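Local coordinates for protein NADH kinase POS5, mitochondrial (Saccharomyces cerevisiae, PDB 3AFO) that phosphorylates NADH, and with half the preference NAD(+), using ATP, and is a key source of the cellular reductant NADPH and an anti-oxidant factor in mitochondria, at residues H184-D189 and G314-V319; R178-C183 and I320-T325; K174-T179 and S253-A258. All coordinates share one frame; numbering follows the deposited sequence.

Contact 1. Residues H184-D189 and G314-V319; sequences HLKKKD and GDEIYV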
loop_
_atom_site.group_PDB
_atom_site.type_symbol
_atom_site.label_atom_id
_atom_site.label_comp_id
_atom_site.label_asym_id
_atom_site.label_seq_id
_atom_site.Cartn_x
_atom_site.Cartn_y
_atom_site.Cartn_z
ATOM N N HIS A 184 9.579 -21.336 18.509
ATOM C CA HIS A 184 9.518 -22.735 18.939
ATOM C C HIS A 184 8.962 -23.565 17.789
ATOM O O HIS A 184 7.789 -23.429 17.433
ATOM C CB HIS A 184 8.612 -22.876 20.166
ATOM C CG HIS A 184 9.150 -22.220 21.400
ATOM N ND1 HIS A 184 9.449 -20.875 21.463
ATOM C CD2 HIS A 184 9.430 -22.723 22.623
ATOM C CE1 HIS A 184 9.903 -20.582 22.668
ATOM N NE2 HIS A 184 9.894 -21.685 23.392
ATOM N N LEU A 185 9.803 -24.396 17.181
ATOM C CA LEU A 185 9.342 -25.279 16.110
ATOM C C LEU A 185 8.915 -26.636 16.660
ATOM O O LEU A 185 9.703 -27.325 17.311
ATOM C CB LEU A 185 10.411 -25.440 15.026
ATOM C CG LEU A 185 10.161 -26.490 13.931
ATOM C CD1 LEU A 185 8.985 -26.114 13.034
ATOM C CD2 LEU A 185 11.403 -26.711 13.083
ATOM N N LYS A 186 7.661 -26.997 16.399
ATOM C CA LYS A 186 7.106 -28.290 16.782
ATOM C C LYS A 186 6.762 -29.068 15.523
ATOM O O LYS A 186 5.764 -28.771 14.858
ATOM C CB LYS A 186 5.847 -28.099 17.625
ATOM C CG LYS A 186 5.157 -29.394 18.056
ATOM C CD LYS A 186 3.720 -29.106 18.479
ATOM C CE LYS A 186 2.985 -30.358 18.931
ATOM N NZ LYS A 186 1.540 -30.297 18.537
ATOM N N LYS A 187 7.589 -30.059 15.196
ATOM C CA LYS A 187 7.379 -30.872 13.989
ATOM C C LYS A 187 6.095 -31.710 14.091
ATOM O O LYS A 187 5.665 -32.066 15.185
ATOM C CB LYS A 187 8.597 -31.777 13.713
ATOM C CG LYS A 187 9.946 -31.064 13.459
ATOM C CD LYS A 187 10.007 -30.328 12.120
ATOM C CE LYS A 187 10.044 -31.273 10.934
ATOM N NZ LYS A 187 10.110 -30.511 9.655
ATOM N N LYS A 188 5.465 -31.971 12.947
ATOM C CA LYS A 188 4.373 -32.942 12.847
ATOM C C LYS A 188 4.853 -34.273 13.409
ATOM O O LYS A 188 5.965 -34.722 13.076
ATOM C CB LYS A 188 3.999 -33.161 11.381
ATOM C CG LYS A 188 2.760 -34.010 11.157
ATOM C CD LYS A 188 2.676 -34.449 9.697
ATOM C CE LYS A 188 1.349 -35.122 9.395
ATOM N NZ LYS A 188 1.188 -36.400 10.138
ATOM N N ASP A 189 4.010 -34.884 14.241
ATOM C CA ASP A 189 4.285 -36.183 14.879
ATOM C C ASP A 189 5.370 -36.071 15.944
ATOM O O ASP A 189 6.016 -37.056 16.296
ATOM C CB ASP A 189 4.663 -37.262 13.846
ATOM C CG ASP A 189 3.556 -37.539 12.851
ATOM O OD1 ASP A 189 2.383 -37.195 13.132
ATOM O OD2 ASP A 189 3.865 -38.120 11.783
ATOM N N GLY A 314 1.493 -29.718 8.609
ATOM C CA GLY A 314 1.299 -30.212 9.962
ATOM C C GLY A 314 2.293 -29.697 10.989
ATOM O O GLY A 314 2.005 -29.727 12.186
ATOM N N ASP A 315 3.464 -29.243 10.535
ATOM C CA ASP A 315 4.433 -28.591 11.414
ATOM C C ASP A 315 3.806 -27.291 11.948
ATOM O O ASP A 315 2.928 -26.715 11.303
ATOM C CB ASP A 315 5.730 -28.257 10.655
ATOM C CG ASP A 315 6.546 -29.503 10.249
ATOM O OD1 ASP A 315 6.192 -30.640 10.625
ATOM O OD2 ASP A 315 7.550 -29.335 9.524
ATOM N N GLU A 316 4.237 -26.851 13.126
ATOM C CA GLU A 316 3.823 -25.549 13.666
ATOM C C GLU A 316 5.011 -24.815 14.224
ATOM O O GLU A 316 5.944 -25.442 14.761
ATOM C CB GLU A 316 2.842 -25.690 14.828
ATOM C CG GLU A 316 1.611 -26.519 14.601
ATOM C CD GLU A 316 0.896 -26.779 15.914
ATOM O OE1 GLU A 316 1.580 -26.858 16.954
ATOM O OE2 GLU A 316 -0.342 -26.904 15.920
ATOM N N ILE A 317 4.968 -23.487 14.132
ATOM C CA ILE A 317 5.853 -22.648 14.927
ATOM C C ILE A 317 5.055 -21.864 15.962
ATOM O O ILE A 317 3.932 -21.447 15.694
ATOM C CB ILE A 317 6.747 -21.691 14.065
ATOM C CG1 ILE A 317 5.903 -20.786 13.146
ATOM C CG2 ILE A 317 7.765 -22.504 13.241
ATOM C CD1 ILE A 317 6.713 -19.635 12.495
ATOM N N TYR A 318 5.648 -21.703 17.146
ATOM C CA TYR A 318 5.124 -20.854 18.208
ATOM C C TYR A 318 6.080 -19.686 18.361
ATOM O O TYR A 318 7.298 -19.879 18.436
ATOM C CB TYR A 318 5.046 -21.608 19.537
ATOM C CG TYR A 318 4.066 -22.748 19.555
ATOM C CD1 TYR A 318 2.855 -22.644 20.241
ATOM C CD2 TYR A 318 4.350 -23.944 18.886
ATOM C CE1 TYR A 318 1.946 -23.712 20.258
ATOM C CE2 TYR A 318 3.456 -25.013 18.904
ATOM C CZ TYR A 318 2.262 -24.891 19.589
ATOM O OH TYR A 318 1.386 -25.948 19.575
ATOM N N VAL A 319 5.543 -18.472 18.378
ATOM C CA VAL A 319 6.384 -17.287 18.454
ATOM C C VAL A 319 5.938 -16.406 19.600
ATOM O O VAL A 319 4.758 -16.047 19.704
ATOM C CB VAL A 319 6.404 -16.497 17.115
ATOM C CG1 VAL A 319 7.198 -15.211 17.270
ATOM C CG2 VAL A 319 7.010 -17.343 15.993
HETATM O O HOH W 1 3.260 -29.837 14.762
#
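Antiparallel strands of the beta-sandwich part of the NAD kinase fold pair here, and the carboxylate of Asp315 closes their end. Asp315 OD1 takes the backbone N-H of Lys188 in a nearly straight bond of 2.8 Å from N to OD1, while OD2 holds Lys187 NZ in a salt bridge of 2.8 Å; both donors lie above the carboxylate plane. The Lys187 chain, bent at chi2 and chi3 (-71° and -70°), folds alongside Asp315 to bring NZ there. OD2 also accepts from the backbone N of Asp312, so three N-H groups grip one carboxylate. An alanine at Asp315 would probably loosen the chain where 184-189 leaves the strand, since the acceptors for the N-H groups of Lys188 and Asp312 and the ion pair with Lys187 would all go. Further in, His184 with Tyr318 and Lys186 with Glu316 form hydrogen-bonded pairs. Beside Lys186, Tyr318 OH gives a weak hydrogen bond to Glu316 OE1, and Arg283 of the adjoining strand pairs with OE2. Leu185 and Ile317, a non-hydrogen-bonded pair, turn to the other face, where CD1 of Leu185 meets CG2 of Ile317 at 3.8 Å. One water donates to both Lys186 O and Gly314 O, at 2.7 Å from Lys186 O.

Contact 2. Residues R178-C183 and I320-T325; sequences RTRLEC and INEVGT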
loop_
_atom_site.group_PDB
_atom_site.type_symbol
_atom_site.label_atom_id
_atom_site.label_comp_id
_atom_site.label_asym_id
_atom_site.label_seq_id
_atom_site.Cartn_x
_atom_site.Cartn_y
_atom_site.Cartn_z
ATOM N N ARG A 178 17.181 -3.616 22.570
ATOM C CA ARG A 178 16.388 -4.224 21.508
ATOM C C ARG A 178 15.907 -5.563 22.016
ATOM O O ARG A 178 16.701 -6.353 22.530
ATOM C CB ARG A 178 17.212 -4.418 20.232
ATOM C CG ARG A 178 17.808 -3.150 19.617
ATOM C CD ARG A 178 18.596 -3.519 18.347
ATOM N NE ARG A 178 19.259 -2.390 17.680
ATOM C CZ ARG A 178 18.640 -1.483 16.919
ATOM N NH1 ARG A 178 17.316 -1.520 16.748
ATOM N NH2 ARG A 178 19.344 -0.508 16.354
ATOM N N THR A 179 14.613 -5.821 21.869
ATOM C CA THR A 179 14.003 -7.056 22.353
ATOM C C THR A 179 14.246 -8.211 21.380
ATOM O O THR A 179 14.587 -7.985 20.220
ATOM C CB THR A 179 12.492 -6.864 22.587
ATOM O OG1 THR A 179 11.912 -8.094 23.040
ATOM C CG2 THR A 179 11.823 -6.432 21.306
ATOM N N ARG A 180 14.083 -9.439 21.869
ATOM C CA ARG A 180 14.268 -10.648 21.071
ATOM C C ARG A 180 12.977 -11.457 21.027
ATOM O O ARG A 180 12.232 -11.502 22.017
ATOM C CB ARG A 180 15.346 -11.540 21.691
ATOM C CG ARG A 180 16.779 -11.087 21.483
ATOM C CD ARG A 180 17.761 -12.208 21.849
ATOM N NE ARG A 180 17.766 -12.486 23.286
ATOM C CZ ARG A 180 18.503 -13.429 23.877
ATOM N NH1 ARG A 180 19.320 -14.196 23.158
ATOM N NH2 ARG A 180 18.430 -13.600 25.195
ATOM N N LEU A 181 12.737 -12.105 19.887
ATOM C CA LEU A 181 11.671 -13.094 19.751
ATOM C C LEU A 181 12.218 -14.515 19.932
ATOM O O LEU A 181 13.410 -14.778 19.719
ATOM C CB LEU A 181 10.987 -12.987 18.386
ATOM C CG LEU A 181 10.182 -11.734 18.024
ATOM C CD1 LEU A 181 9.627 -11.857 16.609
ATOM C CD2 LEU A 181 9.057 -11.487 19.009
ATOM N N GLU A 182 11.332 -15.417 20.332
ATOM C CA GLU A 182 11.635 -16.839 20.393
ATOM C C GLU A 182 10.747 -17.568 19.412
ATOM O O GLU A 182 9.533 -17.359 19.396
ATOM C CB GLU A 182 11.379 -17.388 21.793
ATOM C CG GLU A 182 12.390 -16.981 22.824
ATOM C CD GLU A 182 12.177 -17.713 24.148
ATOM O OE1 GLU A 182 11.362 -18.662 24.203
ATOM O OE2 GLU A 182 12.822 -17.326 25.134
ATOM N N CYS A 183 11.357 -18.398 18.576
ATOM C CA CYS A 183 10.621 -19.294 17.697
ATOM C C CYS A 183 10.726 -20.719 18.246
ATOM O O CYS A 183 11.831 -21.235 18.436
ATOM C CB CYS A 183 11.182 -19.231 16.276
ATOM S SG CYS A 183 10.427 -20.375 15.115
ATOM N N ILE A 320 6.889 -16.079 20.468
ATOM C CA ILE A 320 6.641 -15.233 21.621
ATOM C C ILE A 320 7.835 -14.300 21.789
ATOM O O ILE A 320 8.921 -14.555 21.264
ATOM C CB ILE A 320 6.462 -16.060 22.958
ATOM C CG1 ILE A 320 7.652 -17.010 23.209
ATOM C CG2 ILE A 320 5.129 -16.819 22.990
ATOM C CD1 ILE A 320 7.753 -17.541 24.677
ATOM N N ASN A 321 7.628 -13.221 22.536
ATOM C CA ASN A 321 8.718 -12.381 22.993
ATOM C C ASN A 321 9.490 -13.122 24.082
ATOM O O ASN A 321 8.911 -13.942 24.804
ATOM C CB ASN A 321 8.155 -11.078 23.565
ATOM C CG ASN A 321 9.182 -9.972 23.612
ATOM O OD1 ASN A 321 9.342 -9.300 24.631
ATOM N ND2 ASN A 321 9.889 -9.779 22.508
ATOM N N GLU A 322 10.789 -12.847 24.183
ATOM C CA GLU A 322 11.640 -13.411 25.239
ATOM C C GLU A 322 11.033 -13.245 26.647
ATOM O O GLU A 322 11.019 -14.187 27.459
ATOM C CB GLU A 322 13.014 -12.754 25.174
ATOM C CG GLU A 322 14.085 -13.481 25.943
ATOM C CD GLU A 322 15.353 -12.669 26.074
ATOM O OE1 GLU A 322 15.482 -11.638 25.367
ATOM O OE2 GLU A 322 16.221 -13.070 26.885
ATOM N N VAL A 323 10.517 -12.053 26.928
ATOM C CA VAL A 323 9.864 -11.787 28.220
ATOM C C VAL A 323 8.482 -11.148 28.065
ATOM O O VAL A 323 8.232 -10.414 27.104
ATOM C CB VAL A 323 10.735 -10.891 29.142
ATOM C CG1 VAL A 323 11.912 -11.691 29.733
ATOM C CG2 VAL A 323 11.224 -9.648 28.394
ATOM N N GLY A 324 7.590 -11.445 29.013
ATOM C CA GLY A 324 6.322 -10.733 29.153
ATOM C C GLY A 324 5.119 -11.306 28.429
ATOM O O GLY A 324 4.079 -10.655 28.367
ATOM N N THR A 325 5.252 -12.516 27.880
ATOM C CA THR A 325 4.126 -13.203 27.237
ATOM C C THR A 325 2.996 -13.417 28.251
ATOM O O THR A 325 3.252 -13.804 29.400
ATOM C CB THR A 325 4.539 -14.566 26.632
ATOM O OG1 THR A 325 5.666 -14.396 25.756
ATOM C CG2 THR A 325 3.374 -15.201 25.857
HETATM O O HOH W 2 14.036 -9.448 24.860
#
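Residues 181-183 and 320-321 run antiparallel, Glu182 and Ile320 forming a hydrogen-bonded pair in which Glu182 N points nearly along the C=O axis of Ile320, 2.7 Å from its O, and Ile320 N returns a longer bond to Glu182 O. Just beyond the last bridge, Glu322 N donates to Arg180 O at 2.9 Å, in the carbonyl plane. Side chains then take over. Glu322, CG anti to its backbone N (chi1 -165°) and extended beyond, reaches obliquely across to Arg180, whose chain bends at chi3 (-68°) to meet it. Arg180 NH2 lies 2.8 Å from Glu322 OE2 in a salt bridge, and NE adds a weak bond to OE1. The guanidinium and carboxylate planes stand 82° apart, so the two-pronged pairing is not coplanar, NH2 meeting OE2 from well above the carboxylate plane. A water bridges Arg180 N and Glu322 OE1, donating to the latter at 2.7 Å. Asn321, also with CG anti to N, swings its amide back toward 178-183, and ND2 donates to Thr179 OG1 at 2.7 Å, close to the amide plane. Next along, Glu182 and Ile320 lie side by side, Ile320 CD1 reaching 3.8 Å from Glu182 OE1. Arg180 NH1 and NH2 also bond to the carbonyl oxygens of Phe134 and Thr137, respectively, and Glu322 OE1 also accepts from Gly353 N; together these probably restrict the rotation of both charged groups. The contact thus lies where the long strand 174-186 exchanges neighbours: strand 316-321 pairs with its later part, strand 354-357 bonds to it at Arg178, and strand 194-198 pairs through Leu181 and Cys183, while Leu181 packs on Ile202 of strand 201-205.

Contact 3. Residues K174-T179 and S253-A258; sequences KCLHRT and SPLVPA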
loop_
_atom_site.group_PDB
_atom_site.type_symbol
_atom_site.label_atom_id
_atom_site.label_comp_id
_atom_site.label_asym_id
_atom_site.label_seq_id
_atom_site.Cartn_x
_atom_site.Cartn_y
_atom_site.Cartn_z
ATOM N N LYS A 174 26.401 4.730 26.093
ATOM C CA LYS A 174 24.990 4.416 26.301
ATOM C C LYS A 174 24.511 3.428 25.245
ATOM O O LYS A 174 25.045 3.394 24.130
ATOM C CB LYS A 174 24.148 5.687 26.274
ATOM C CG LYS A 174 24.264 6.506 27.551
ATOM C CD LYS A 174 23.434 7.764 27.470
ATOM C CE LYS A 174 23.643 8.638 28.683
ATOM N NZ LYS A 174 22.831 9.875 28.526
ATOM N N CYS A 175 23.511 2.628 25.609
ATOM C CA CYS A 175 23.003 1.556 24.761
ATOM C C CYS A 175 21.495 1.674 24.558
ATOM O O CYS A 175 20.771 2.100 25.464
ATOM C CB CYS A 175 23.282 0.201 25.403
ATOM S SG CYS A 175 25.019 -0.290 25.429
ATOM N N LEU A 176 21.055 1.283 23.366
ATOM C CA LEU A 176 19.656 1.055 23.067
ATOM C C LEU A 176 19.331 -0.413 23.314
ATOM O O LEU A 176 20.046 -1.323 22.848
ATOM C CB LEU A 176 19.368 1.401 21.597
ATOM C CG LEU A 176 18.012 0.990 21.007
ATOM C CD1 LEU A 176 16.928 2.021 21.363
ATOM C CD2 LEU A 176 18.145 0.818 19.502
ATOM N N HIS A 177 18.246 -0.636 24.046
ATOM C CA HIS A 177 17.737 -1.977 24.269
ATOM C C HIS A 177 16.871 -2.438 23.099
ATOM O O HIS A 177 15.966 -1.720 22.662
ATOM C CB HIS A 177 16.950 -2.046 25.580
ATOM C CG HIS A 177 16.389 -3.397 25.857
ATOM N ND1 HIS A 177 17.157 -4.429 26.347
ATOM C CD2 HIS A 177 15.144 -3.900 25.683
ATOM C CE1 HIS A 177 16.405 -5.506 26.483
ATOM N NE2 HIS A 177 15.182 -5.215 26.079
ATOM N N ARG A 178 17.181 -3.616 22.570
ATOM C CA ARG A 178 16.388 -4.224 21.508
ATOM C C ARG A 178 15.907 -5.563 22.016
ATOM O O ARG A 178 16.701 -6.353 22.530
ATOM C CB ARG A 178 17.212 -4.418 20.232
ATOM C CG ARG A 178 17.808 -3.150 19.617
ATOM C CD ARG A 178 18.596 -3.519 18.347
ATOM N NE ARG A 178 19.259 -2.390 17.680
ATOM C CZ ARG A 178 18.640 -1.483 16.919
ATOM N NH1 ARG A 178 17.316 -1.520 16.748
ATOM N NH2 ARG A 178 19.344 -0.508 16.354
ATOM N N THR A 179 14.613 -5.821 21.869
ATOM C CA THR A 179 14.003 -7.056 22.353
ATOM C C THR A 179 14.246 -8.211 21.380
ATOM O O THR A 179 14.587 -7.985 20.220
ATOM C CB THR A 179 12.492 -6.864 22.587
ATOM O OG1 THR A 179 11.912 -8.094 23.040
ATOM C CG2 THR A 179 11.823 -6.432 21.306
ATOM N N SER A 253 9.464 2.206 15.833
ATOM C CA SER A 253 10.566 2.560 16.715
ATOM C C SER A 253 10.964 1.385 17.624
ATOM O O SER A 253 10.087 0.720 18.202
ATOM C CB SER A 253 10.200 3.768 17.572
ATOM O OG SER A 253 10.976 3.776 18.765
ATOM N N PRO A 254 12.284 1.143 17.779
ATOM C CA PRO A 254 12.739 0.022 18.622
ATOM C C PRO A 254 12.400 0.195 20.100
ATOM O O PRO A 254 12.645 -0.715 20.894
ATOM C CB PRO A 254 14.257 -0.002 18.401
ATOM C CG PRO A 254 14.589 1.416 17.987
ATOM C CD PRO A 254 13.416 1.821 17.123
ATOM N N LEU A 255 11.841 1.347 20.469
ATOM C CA LEU A 255 11.353 1.545 21.843
ATOM C C LEU A 255 9.903 1.099 22.062
ATOM O O LEU A 255 9.418 1.097 23.191
ATOM C CB LEU A 255 11.506 3.015 22.266
ATOM C CG LEU A 255 12.922 3.589 22.338
ATOM C CD1 LEU A 255 12.844 5.076 22.732
ATOM C CD2 LEU A 255 13.783 2.790 23.308
ATOM N N VAL A 256 9.211 0.730 20.985
ATOM C CA VAL A 256 7.823 0.278 21.082
ATOM C C VAL A 256 7.840 -1.207 21.414
ATOM O O VAL A 256 8.544 -1.971 20.739
ATOM C CB VAL A 256 7.046 0.511 19.739
ATOM C CG1 VAL A 256 5.654 -0.141 19.777
ATOM C CG2 VAL A 256 6.926 2.002 19.433
ATOM N N PRO A 257 7.090 -1.628 22.459
ATOM C CA PRO A 257 6.955 -3.065 22.672
ATOM C C PRO A 257 5.825 -3.624 21.808
ATOM O O PRO A 257 4.660 -3.368 22.076
ATOM C CB PRO A 257 6.606 -3.183 24.168
ATOM C CG PRO A 257 6.370 -1.793 24.670
ATOM C CD PRO A 257 6.380 -0.853 23.495
ATOM N N ALA A 258 6.180 -4.371 20.772
ATOM C CA ALA A 258 5.205 -4.914 19.823
ATOM C C ALA A 258 5.840 -6.043 19.038
ATOM O O ALA A 258 7.065 -6.167 19.010
ATOM C CB ALA A 258 4.755 -3.824 18.857
HETATM O O HOH W 3 13.708 -0.862 23.562
HETATM O O HOH W 4 12.861 -3.497 20.624
#
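A type I beta turn, Ser253 to Val256, rests against the start of the long strand 174-186 of the antiparallel sheet, touching it through side chains and water without a direct hydrogen bond. Leu176 carries the contact. From its CB, directed toward the turn, CG lies anti to the backbone N (chi1 169°), and the two methyls part company there. Leu176 CD1 runs on to the end of Leu255 and meets Leu255 CD2 at 3.8 Å. Leu176 CD2 instead crosses to the pyrrolidine ring, 3.9 Å from Pro254 CG and close also to Pro254 CB, and sits over the centre of the Arg178 guanidinium, 3.5 Å above its plane. The methyl thus touches both the proline ring and the face of the cation, which themselves meet. Arg178, extended from CG to NE, runs beside Pro254, bringing NH1 to 3.8 Å from Pro254 CB; NH1 has its hydrogen bond with Thr238 OG1, which probably steadies the guanidinium; the Arg178 side chain lies about 7 Å, nearest atoms, from the bound NADH. Within the turn, Ser253 OG accepts from Leu255 N at 3.1 Å, an ST turn, and Val256 N closes onto Ser253 O. Trp364 of helix 363-370 packs on Pro254, and Pro277 of a second subunit packs on Ser253 and Leu255, so the turn also belongs to a subunit interface. Pro254 O receives two waters: one also donates to His177 O, its oxygen 2.6 Å from that atom, and the other accepts from Thr179 N at 3.2 Å.

How the contacts relate
All three contacts use the long strand 174-186, taken at successive points along its length. Contacts 1 and 2 pair it with the same partner, strand 316-321; they adjoin, and Ile317 CG2 packs on Cys183 SG where they meet. Both are partly buried ladders with an ion pair, at the outer end in contact 1 and where the strand 316-321 gives out in contact 2. Contact 3 differs in kind: a surface contact between strand and turn, built on apolar side chains and bridging waters, with its turn packed against a second subunit. It shares Arg178 and Thr179 with contact 2, their centres about 12 Å apart, whereas contacts 1 and 3 do not touch.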